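Local structure of TssK C (Escherichia coli, 5M2Y) at residues 30-35 with 87-93; 54-58 with 102-106; 2-8 with 122-128. The protein is a baseplate component of the type VI secretion system, present here as its C-terminal domain, the protein probably linking the baseplate to the membrane complex. All coordinates share one frame; numbering follows the deposited sequence.

Overall arrangement
Contacts 1 and 3 belong to one antiparallel sheet and touch each other, because strands 28-35 and 121-128 are neighbours in it; Ser33 N lies 2.9 Å from Glu123 O at that seam. Their centres are about 11 Å apart. Both combine backbone hydrogen bonding with apolar packing, but contact 1 adds a polar end around Asn88, whereas contact 3, the more buried one, carries an aromatic pair and a water bridge between the backbones of Ile6 and Leu124. Contact 2 sits farther out, its centre about 21 Å from that of contact 1 and 17 Å from that of contact 3. There a loop meets helix 97-106 through proline, alanine and methionine carbons and one bridging water.

Contact 1: 30-35 with 87-93; sequences FWLSVR and ENQYFAL
The ring of Phe91 has the carbonyl oxygen of Leu32 at its edge, near the ring plane, and Val34 crosses it at about a right angle, CG2 lying 3.7 Å from Phe91 CD1. Water 3 lies in plane at the edge of the Tyr90 ring, 2.7 Å from Tyr90 OH, and also reaches Ser33 OG. Water 2 sits over one face of the Trp31 indole, toward its rim, while Ala92 CB approaches the same ring obliquely, 3.6 Å from Trp31 NE1. Both ends of the Asn88 amide meet polar groups of strand 28-35. Its ND2 gives a hydrogen bond to Ser33 OG at 2.8 Å, with the hydroxyl almost exactly in the amide plane; a chi1 of 166° sets Ser33 OG opposite its own backbone N, turned toward Asn88. Asn88 OD1 takes a long, bent bond from Arg35 NE (3.2 Å) on a lone pair, the guanidinium turned 44° from the amide. Arg35 NH2 also crowds Asn88 ND2 at 2.9 Å, two donors and not a bond, which leaves the amide's orientation in some doubt. On the face shared with Val34 and Phe91, Leu32 CD1 meets Leu93 CD2 at 3.8 Å, and Leu93 CD1 lies against Phe30 CB. Between the backbones, Leu32 and Phe91 exchange two hydrogen bonds, as do Val34 and Gln89. Leu93 N bonds to Phe30 O, and water 1 bridges Phe30 N to Leu93 O. Helix 40-50 covers the Val34 and Phe91 face, with Phe47 meeting the Phe91 ring, and strand 70-75 flanks strand 89-95 on its far edge. Alternating hydrogen-bonded and non-hydrogen-bonded pairs, the latter at Trp31-Ala92 and Ser33-Tyr90, are characteristic of a regular antiparallel beta sheet, here joining strands 28-35 and 89-95 of TssK's C-terminal domain.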
loop_
_atom_site.group_PDB
_atom_site.type_symbol
_atom_site.label_atom_id
_atom_site.label_comp_id
_atom_site.label_asym_id
_atom_site.label_seq_id
_atom_site.Cartn_x
_atom_site.Cartn_y
_atom_site.Cartn_z
ATOM N N PHE A 30 4.641 6.242 -2.098
ATOM C CA PHE A 30 3.318 5.686 -1.848
ATOM C C PHE A 30 2.896 5.678 -0.394
ATOM O O PHE A 30 3.721 5.525 0.499
ATOM C CB PHE A 30 3.263 4.263 -2.410
ATOM C CG PHE A 30 3.501 4.157 -3.898
ATOM C CD1 PHE A 30 4.789 4.084 -4.408
ATOM C CD2 PHE A 30 2.438 4.105 -4.782
ATOM C CE1 PHE A 30 5.010 3.993 -5.772
ATOM C CE2 PHE A 30 2.665 4.012 -6.155
ATOM C CZ PHE A 30 3.951 3.942 -6.638
ATOM N N TRP A 31 1.586 5.835 -0.175
ATOM C CA TRP A 31 0.966 5.799 1.146
ATOM C C TRP A 31 -0.316 5.009 1.113
ATOM O O TRP A 31 -1.075 5.078 0.146
ATOM C CB TRP A 31 0.601 7.202 1.655
ATOM C CG TRP A 31 1.742 7.991 2.178
ATOM C CD1 TRP A 31 2.107 8.154 3.479
ATOM C CD2 TRP A 31 2.645 8.779 1.401
ATOM N NE1 TRP A 31 3.203 8.974 3.564
ATOM C CE2 TRP A 31 3.563 9.364 2.299
ATOM C CE3 TRP A 31 2.775 9.044 0.033
ATOM C CZ2 TRP A 31 4.609 10.175 1.858
ATOM C CZ3 TRP A 31 3.803 9.845 -0.399
ATOM C CH2 TRP A 31 4.689 10.429 0.506
ATOM N N LEU A 32 -0.579 4.320 2.212
ATOM C CA LEU A 32 -1.819 3.595 2.425
ATOM C C LEU A 32 -2.674 4.336 3.448
ATOM O O LEU A 32 -2.161 4.832 4.454
ATOM C CB LEU A 32 -1.528 2.170 2.932
ATOM C CG LEU A 32 -1.008 1.150 1.924
ATOM C CD1 LEU A 32 -0.533 -0.112 2.631
ATOM C CD2 LEU A 32 -2.063 0.833 0.851
ATOM N N SER A 33 -3.968 4.434 3.164
ATOM C CA SER A 33 -4.953 5.018 4.081
ATOM C C SER A 33 -5.819 3.830 4.497
ATOM O O SER A 33 -6.284 3.091 3.632
ATOM C CB SER A 33 -5.777 6.100 3.392
ATOM O OG SER A 33 -6.920 6.452 4.147
ATOM N N VAL A 34 -5.904 3.572 5.806
ATOM C CA VAL A 34 -6.566 2.378 6.333
ATOM C C VAL A 34 -7.670 2.690 7.332
ATOM O O VAL A 34 -7.474 3.478 8.245
ATOM C CB VAL A 34 -5.519 1.422 6.984
ATOM C CG1 VAL A 34 -6.120 0.063 7.330
ATOM C CG2 VAL A 34 -4.275 1.264 6.112
ATOM N N ARG A 35 -8.813 2.042 7.143
ATOM C CA ARG A 35 -9.921 2.109 8.079
ATOM C C ARG A 35 -10.243 0.683 8.442
ATOM O O ARG A 35 -10.111 -0.231 7.624
ATOM C CB ARG A 35 -11.137 2.875 7.552
ATOM C CG ARG A 35 -11.682 2.406 6.230
ATOM C CD ARG A 35 -12.664 3.421 5.673
ATOM N NE ARG A 35 -11.998 4.639 5.209
ATOM C CZ ARG A 35 -11.563 4.823 3.964
ATOM N NH1 ARG A 35 -11.713 3.872 3.057
ATOM N NH2 ARG A 35 -10.978 5.960 3.628
ATOM N N GLU A 87 -11.191 8.795 11.471
ATOM C CA GLU A 87 -10.928 7.439 11.951
ATOM C C GLU A 87 -9.861 6.638 11.188
ATOM O O GLU A 87 -9.543 5.518 11.591
ATOM C CB GLU A 87 -12.240 6.656 11.992
ATOM C CG GLU A 87 -13.048 6.962 13.243
ATOM C CD GLU A 87 -14.557 6.772 13.153
ATOM O OE1 GLU A 87 -15.043 5.880 12.420
ATOM O OE2 GLU A 87 -15.247 7.449 13.941
ATOM N N ASN A 88 -9.321 7.192 10.104
ATOM C CA ASN A 88 -8.293 6.506 9.322
ATOM C C ASN A 88 -6.897 6.627 9.877
ATOM O O ASN A 88 -6.553 7.584 10.575
ATOM C CB ASN A 88 -8.289 6.961 7.888
ATOM C CG ASN A 88 -9.389 6.336 7.103
ATOM O OD1 ASN A 88 -10.483 6.054 7.605
ATOM N ND2 ASN A 88 -9.144 6.132 5.844
ATOM N N GLN A 89 -6.086 5.628 9.545
ATOM C CA GLN A 89 -4.685 5.567 9.912
ATOM C C GLN A 89 -3.899 5.585 8.625
ATOM O O GLN A 89 -4.296 4.932 7.660
ATOM C CB GLN A 89 -4.398 4.292 10.693
ATOM C CG GLN A 89 -5.014 4.289 12.090
ATOM C CD GLN A 89 -4.441 5.321 13.033
ATOM O OE1 GLN A 89 -3.262 5.695 12.960
ATOM N NE2 GLN A 89 -5.241 5.733 14.001
ATOM N N TYR A 90 -2.817 6.370 8.598
ATOM C CA TYR A 90 -1.990 6.531 7.408
ATOM C C TYR A 90 -0.633 5.900 7.575
ATOM O O TYR A 90 -0.079 5.892 8.671
ATOM C CB TYR A 90 -1.908 8.004 6.983
ATOM C CG TYR A 90 -3.279 8.580 6.676
ATOM C CD1 TYR A 90 -4.089 9.079 7.686
ATOM C CD2 TYR A 90 -3.783 8.562 5.391
ATOM C CE1 TYR A 90 -5.369 9.561 7.416
ATOM C CE2 TYR A 90 -5.060 9.040 5.108
ATOM C CZ TYR A 90 -5.849 9.541 6.123
ATOM O OH TYR A 90 -7.117 10.005 5.854
ATOM N N PHE A 91 -0.140 5.301 6.493
ATOM C CA PHE A 91 1.140 4.612 6.496
ATOM C C PHE A 91 1.912 4.875 5.231
ATOM O O PHE A 91 1.341 4.870 4.154
ATOM C CB PHE A 91 0.941 3.094 6.636
ATOM C CG PHE A 91 0.119 2.652 7.821
ATOM C CD1 PHE A 91 -1.262 2.594 7.745
ATOM C CD2 PHE A 91 0.728 2.293 9.018
ATOM C CE1 PHE A 91 -2.023 2.221 8.861
ATOM C CE2 PHE A 91 -0.039 1.913 10.131
ATOM C CZ PHE A 91 -1.411 1.880 10.047
ATOM N N ALA A 92 3.206 5.084 5.359
ATOM C CA ALA A 92 4.064 5.247 4.202
ATOM C C ALA A 92 4.630 3.908 3.815
ATOM O O ALA A 92 4.894 3.077 4.673
ATOM C CB ALA A 92 5.209 6.179 4.533
ATOM N N LEU A 93 4.814 3.700 2.509
ATOM C CA LEU A 93 5.494 2.513 2.028
ATOM C C LEU A 93 6.953 2.915 1.818
ATOM O O LEU A 93 7.261 3.725 0.949
ATOM C CB LEU A 93 4.890 1.988 0.727
ATOM C CG LEU A 93 3.428 1.541 0.752
ATOM C CD1 LEU A 93 3.061 0.947 -0.589
ATOM C CD2 LEU A 93 3.156 0.525 1.873
HETATM O O HOH W 1 6.814 4.474 -1.638
HETATM O O HOH W 2 6.141 6.790 1.011
HETATM O O HOH W 3 -7.834 9.484 3.288
#

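Contact 2: 54-58 with 102-106; sequences GSPDD and AMLDA
With chi1 at 59°, Asp57 sets CG between its backbone N and carbonyl carbon, and OD2 thereby stands 3.9 Å from Ala102 CB. Met103, its CG anti to the carbonyl carbon (chi1 -74°), brings that methylene to 3.9 Å from Pro56 CG. The pyrrolidine ring of Pro56 carries most of the contact: CG rests on the backbone of the helix, 3.6 Å from Ala102 O, and CB packs against Ala106 CB at 3.7 Å. Ala102 and Ala106, one helical turn apart, thus present their methyls to the loop, where small side chains let the proline come close to the helix backbone. Water 4 donates to both Asp57 OD2 and Ala102 O, 2.7 Å from each, tying the exposed carboxylate to a helix carbonyl that also accepts a bond from Ala106 N. Within the loop, Ser55 OG receives a weak bond from Asp57 N. Arg108 donates to Pro56 O just past the helix, and Met103 runs on to Leu19 and Leu67. The contact therefore sets Pro56 and Asp57, in the loop that leaves strand 52-54, against the last turn of helix 97-106, immediately before strand 108-112, the sheet neighbour of strand 52-54.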
loop_
_atom_site.group_PDB
_atom_site.type_symbol
_atom_site.label_atom_id
_atom_site.label_comp_id
_atom_site.label_asym_id
_atom_site.label_seq_id
_atom_site.Cartn_x
_atom_site.Cartn_y
_atom_site.Cartn_z
ATOM N N GLY A 54 2.637 -8.253 -1.601
ATOM C CA GLY A 54 2.774 -9.465 -2.393
ATOM C C GLY A 54 3.688 -9.242 -3.572
ATOM O O GLY A 54 3.941 -8.102 -3.974
ATOM N N SER A 55 4.226 -10.313 -4.098
ATOM C CA SER A 55 5.120 -10.214 -5.209
ATOM C C SER A 55 4.327 -9.826 -6.435
ATOM O O SER A 55 3.377 -10.462 -6.741
ATOM C CB SER A 55 5.761 -11.556 -5.482
ATOM O OG SER A 55 6.632 -11.480 -6.562
ATOM N N PRO A 56 4.759 -8.770 -7.107
ATOM C CA PRO A 56 4.078 -8.322 -8.309
ATOM C C PRO A 56 4.548 -9.098 -9.554
ATOM O O PRO A 56 3.923 -8.978 -10.572
ATOM C CB PRO A 56 4.521 -6.879 -8.454
ATOM C CG PRO A 56 5.805 -6.801 -7.788
ATOM C CD PRO A 56 5.848 -7.865 -6.747
ATOM N N ASP A 57 5.614 -9.865 -9.429
ATOM C CA ASP A 57 6.179 -10.549 -10.575
ATOM C C ASP A 57 6.645 -11.975 -10.409
ATOM O O ASP A 57 7.374 -12.450 -11.232
ATOM C CB ASP A 57 7.361 -9.733 -11.086
ATOM C CG ASP A 57 8.455 -9.537 -10.027
ATOM O OD1 ASP A 57 8.328 -10.096 -8.966
ATOM O OD2 ASP A 57 9.441 -8.840 -10.301
ATOM N N ASP A 58 6.214 -12.657 -9.376
ATOM C CA ASP A 58 6.648 -14.017 -9.181
ATOM C C ASP A 58 6.068 -14.931 -10.239
ATOM O O ASP A 58 4.922 -14.829 -10.579
ATOM C CB ASP A 58 6.342 -14.537 -7.802
ATOM C CG ASP A 58 7.068 -15.813 -7.504
ATOM O OD1 ASP A 58 8.274 -15.783 -7.278
ATOM O OD2 ASP A 58 6.407 -16.813 -7.518
ATOM N N ALA A 102 10.411 -3.551 -8.957
ATOM C CA ALA A 102 9.599 -4.753 -9.186
ATOM C C ALA A 102 8.130 -4.426 -9.413
ATOM O O ALA A 102 7.538 -4.980 -10.325
ATOM C CB ALA A 102 9.751 -5.739 -8.030
ATOM N N MET A 103 7.554 -3.508 -8.611
ATOM C CA MET A 103 6.150 -3.105 -8.735
ATOM C C MET A 103 5.909 -2.268 -9.991
ATOM O O MET A 103 4.953 -2.530 -10.719
ATOM C CB MET A 103 5.692 -2.336 -7.497
ATOM C CG MET A 103 5.490 -3.219 -6.307
ATOM S SD MET A 103 4.886 -2.313 -4.897
ATOM C CE MET A 103 6.281 -1.441 -4.483
ATOM N N LEU A 104 6.771 -1.271 -10.238
ATOM C CA LEU A 104 6.649 -0.395 -11.395
ATOM C C LEU A 104 6.847 -1.138 -12.720
ATOM O O LEU A 104 6.079 -0.909 -13.651
ATOM C CB LEU A 104 7.567 0.828 -11.265
ATOM C CG LEU A 104 7.240 1.786 -10.104
ATOM C CD1 LEU A 104 8.399 2.690 -9.788
ATOM C CD2 LEU A 104 5.952 2.590 -10.379
ATOM N N ASP A 105 7.812 -2.072 -12.775
ATOM C CA ASP A 105 8.070 -2.881 -13.975
ATOM C C ASP A 105 6.929 -3.848 -14.271
ATOM O O ASP A 105 6.605 -4.067 -15.440
ATOM C CB ASP A 105 9.383 -3.665 -13.856
ATOM C CG ASP A 105 10.641 -2.838 -14.024
ATOM O OD1 ASP A 105 10.538 -1.655 -14.413
ATOM O OD2 ASP A 105 11.732 -3.385 -13.793
ATOM N N ALA A 106 6.323 -4.426 -13.218
ATOM C CA ALA A 106 5.201 -5.350 -13.353
ATOM C C ALA A 106 3.903 -4.606 -13.653
ATOM O O ALA A 106 2.959 -5.195 -14.176
ATOM C CB ALA A 106 5.051 -6.169 -12.088
HETATM O O HOH W 4 8.882 -6.717 -11.954
#

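Contact 3: 2-8 with 122-128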
loop_
_atom_site.group_PDB
_atom_site.type_symbol
_atom_site.label_atom_id
_atom_site.label_comp_id
_atom_site.label_asym_id
_atom_site.label_seq_id
_atom_site.Cartn_x
_atom_site.Cartn_y
_atom_site.Cartn_z
ATOM N N ARG A 2 1.372 16.806 -6.783
ATOM C CA ARG A 2 0.209 16.100 -7.278
ATOM C C ARG A 2 0.143 14.703 -6.706
ATOM O O ARG A 2 1.128 14.072 -6.510
ATOM C CB ARG A 2 -0.076 16.199 -8.769
ATOM C CG ARG A 2 0.885 15.573 -9.677
ATOM C CD ARG A 2 1.331 16.571 -10.734
ATOM N NE ARG A 2 2.773 16.571 -10.715
ATOM C CZ ARG A 2 3.510 16.042 -11.659
ATOM N NH1 ARG A 2 2.924 15.526 -12.722
ATOM N NH2 ARG A 2 4.807 16.039 -11.546
ATOM N N VAL A 3 -1.082 14.315 -6.434
ATOM C CA VAL A 3 -1.502 13.060 -5.844
ATOM C C VAL A 3 -2.264 12.232 -6.855
ATOM O O VAL A 3 -3.180 12.716 -7.521
ATOM C CB VAL A 3 -2.325 13.259 -4.557
ATOM C CG1 VAL A 3 -2.522 11.936 -3.830
ATOM C CG2 VAL A 3 -1.674 14.271 -3.639
ATOM N N VAL A 4 -1.862 10.971 -6.955
ATOM C CA VAL A 4 -2.444 9.987 -7.843
ATOM C C VAL A 4 -3.088 8.936 -6.957
ATOM O O VAL A 4 -2.389 8.261 -6.196
ATOM C CB VAL A 4 -1.386 9.372 -8.807
ATOM C CG1 VAL A 4 -2.004 8.344 -9.738
ATOM C CG2 VAL A 4 -0.698 10.440 -9.626
ATOM N N PHE A 5 -4.425 8.828 -7.037
ATOM C CA PHE A 5 -5.184 7.825 -6.312
ATOM C C PHE A 5 -5.083 6.539 -7.140
ATOM O O PHE A 5 -5.357 6.559 -8.345
ATOM C CB PHE A 5 -6.642 8.279 -6.154
ATOM C CG PHE A 5 -7.557 7.298 -5.467
ATOM C CD1 PHE A 5 -7.730 7.331 -4.092
ATOM C CD2 PHE A 5 -8.278 6.366 -6.201
ATOM C CE1 PHE A 5 -8.585 6.423 -3.462
ATOM C CE2 PHE A 5 -9.126 5.455 -5.570
ATOM C CZ PHE A 5 -9.282 5.495 -4.206
ATOM N N ILE A 6 -4.662 5.430 -6.500
ATOM C CA ILE A 6 -4.540 4.136 -7.166
ATOM C C ILE A 6 -5.662 3.280 -6.652
ATOM O O ILE A 6 -5.677 2.943 -5.478
ATOM C CB ILE A 6 -3.127 3.481 -7.019
ATOM C CG1 ILE A 6 -2.082 4.285 -7.789
ATOM C CG2 ILE A 6 -3.100 2.033 -7.534
ATOM C CD1 ILE A 6 -1.054 4.806 -6.924
ATOM N N GLU A 7 -6.600 2.940 -7.550
ATOM C CA GLU A 7 -7.739 2.098 -7.233
ATOM C C GLU A 7 -7.256 0.720 -6.809
ATOM O O GLU A 7 -6.429 0.126 -7.494
ATOM C CB GLU A 7 -8.668 1.974 -8.446
ATOM N N LEU A 8 -7.724 0.249 -5.655
ATOM C CA LEU A 8 -7.383 -1.078 -5.154
ATOM C C LEU A 8 -8.624 -1.939 -5.283
ATOM O O LEU A 8 -9.717 -1.523 -4.880
ATOM C CB LEU A 8 -6.862 -1.051 -3.692
ATOM C CG LEU A 8 -5.526 -0.365 -3.421
ATOM C CD1 LEU A 8 -5.208 -0.358 -1.958
ATOM C CD2 LEU A 8 -4.364 -1.054 -4.182
ATOM N N LEU A 122 -8.709 -0.355 2.457
ATOM C CA LEU A 122 -7.455 0.266 2.027
ATOM C C LEU A 122 -7.639 1.195 0.840
ATOM O O LEU A 122 -8.367 0.874 -0.090
ATOM C CB LEU A 122 -6.479 -0.822 1.576
ATOM C CG LEU A 122 -5.606 -1.555 2.574
ATOM C CD1 LEU A 122 -6.349 -2.161 3.730
ATOM C CD2 LEU A 122 -4.667 -2.518 1.840
ATOM N N GLU A 123 -6.897 2.291 0.838
ATOM C CA GLU A 123 -6.818 3.209 -0.290
ATOM C C GLU A 123 -5.329 3.511 -0.494
ATOM O O GLU A 123 -4.608 3.670 0.493
ATOM C CB GLU A 123 -7.657 4.468 -0.075
ATOM C CG GLU A 123 -9.149 4.189 -0.107
ATOM C CD GLU A 123 -10.053 5.418 -0.128
ATOM O OE1 GLU A 123 -9.594 6.509 0.256
ATOM O OE2 GLU A 123 -11.229 5.272 -0.523
ATOM N N LEU A 124 -4.852 3.504 -1.759
ATOM C CA LEU A 124 -3.443 3.751 -2.060
ATOM C C LEU A 124 -3.327 5.044 -2.839
ATOM O O LEU A 124 -4.090 5.275 -3.774
ATOM C CB LEU A 124 -2.850 2.575 -2.860
ATOM C CG LEU A 124 -1.385 2.673 -3.312
ATOM C CD1 LEU A 124 -0.422 2.594 -2.136
ATOM C CD2 LEU A 124 -1.064 1.572 -4.303
ATOM N N PHE A 125 -2.426 5.923 -2.362
ATOM C CA PHE A 125 -2.103 7.225 -2.949
ATOM C C PHE A 125 -0.605 7.274 -3.266
ATOM O O PHE A 125 0.208 6.765 -2.498
ATOM C CB PHE A 125 -2.387 8.359 -1.947
ATOM C CG PHE A 125 -3.812 8.541 -1.503
ATOM C CD1 PHE A 125 -4.305 7.863 -0.398
ATOM C CD2 PHE A 125 -4.648 9.441 -2.151
ATOM C CE1 PHE A 125 -5.629 8.035 0.010
ATOM C CE2 PHE A 125 -5.968 9.622 -1.735
ATOM C CZ PHE A 125 -6.451 8.920 -0.657
ATOM N N ALA A 126 -0.250 7.917 -4.381
ATOM C CA ALA A 126 1.135 8.176 -4.754
ATOM C C ALA A 126 1.286 9.683 -4.858
ATOM O O ALA A 126 0.406 10.365 -5.400
ATOM C CB ALA A 126 1.491 7.516 -6.075
ATOM N N VAL A 127 2.359 10.178 -4.300
ATOM C CA VAL A 127 2.649 11.583 -4.366
ATOM C C VAL A 127 3.791 11.699 -5.345
ATOM O O VAL A 127 4.793 11.114 -5.165
ATOM C CB VAL A 127 3.011 12.152 -3.010
ATOM C CG1 VAL A 127 3.445 13.593 -3.107
ATOM C CG2 VAL A 127 1.823 12.049 -2.094
ATOM N N LEU A 128 3.568 12.419 -6.423
ATOM C CA LEU A 128 4.599 12.574 -7.421
ATOM C C LEU A 128 5.720 13.494 -6.963
ATOM O O LEU A 128 5.484 14.528 -6.418
ATOM C CB LEU A 128 4.010 13.055 -8.743
ATOM C CG LEU A 128 2.887 12.200 -9.270
ATOM C CD1 LEU A 128 2.255 12.700 -10.542
ATOM C CD2 LEU A 128 3.306 10.759 -9.425
HETATM O O HOH W 5 -7.146 3.411 -3.406
#
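Strands 3-11 and 121-128 pair antiparallel near the two ends of the chain, and Phe5 and Phe125 form a T-shaped stack on one face of this pair. The edge of Phe5 points at the face of Phe125, centroids 5.5 Å apart and planes at 79°. Phe5 reaches there because its CG is anti to the backbone N (chi1 178°). Glu123 CD also lies at the Phe5 ring edge, 3.8 Å from CE1, its carboxylate plane perpendicular to the ring. Val3 CG1 approaches Phe125 obliquely, 3.7 Å from CD2. On the other face, the side chains of Ile6 and Leu124 lie side by side, pointing the same way, with Ile6 CG2 3.8 Å from Leu124 CD2; Ile6 CD1 touches the Ala126 methyl, and Val4 CG2 meets Leu128 CD1. Farther along, Leu8 CD1 packs between Leu122 CB and Leu124 CB. Val4 and Ala126 exchange two backbone hydrogen bonds, and Ile6 N bonds to Leu124 O at 2.8 Å. The return bond is replaced by water 5, which donates to Ile6 O (2.6 Å) and accepts from Leu124 N. Strand 28-35 flanks the other edge of strand 121-128, Ile6 and Ala126 both touching Phe30. Such pairing is that of an antiparallel beta sheet whose first and last strands lie side by side in its middle.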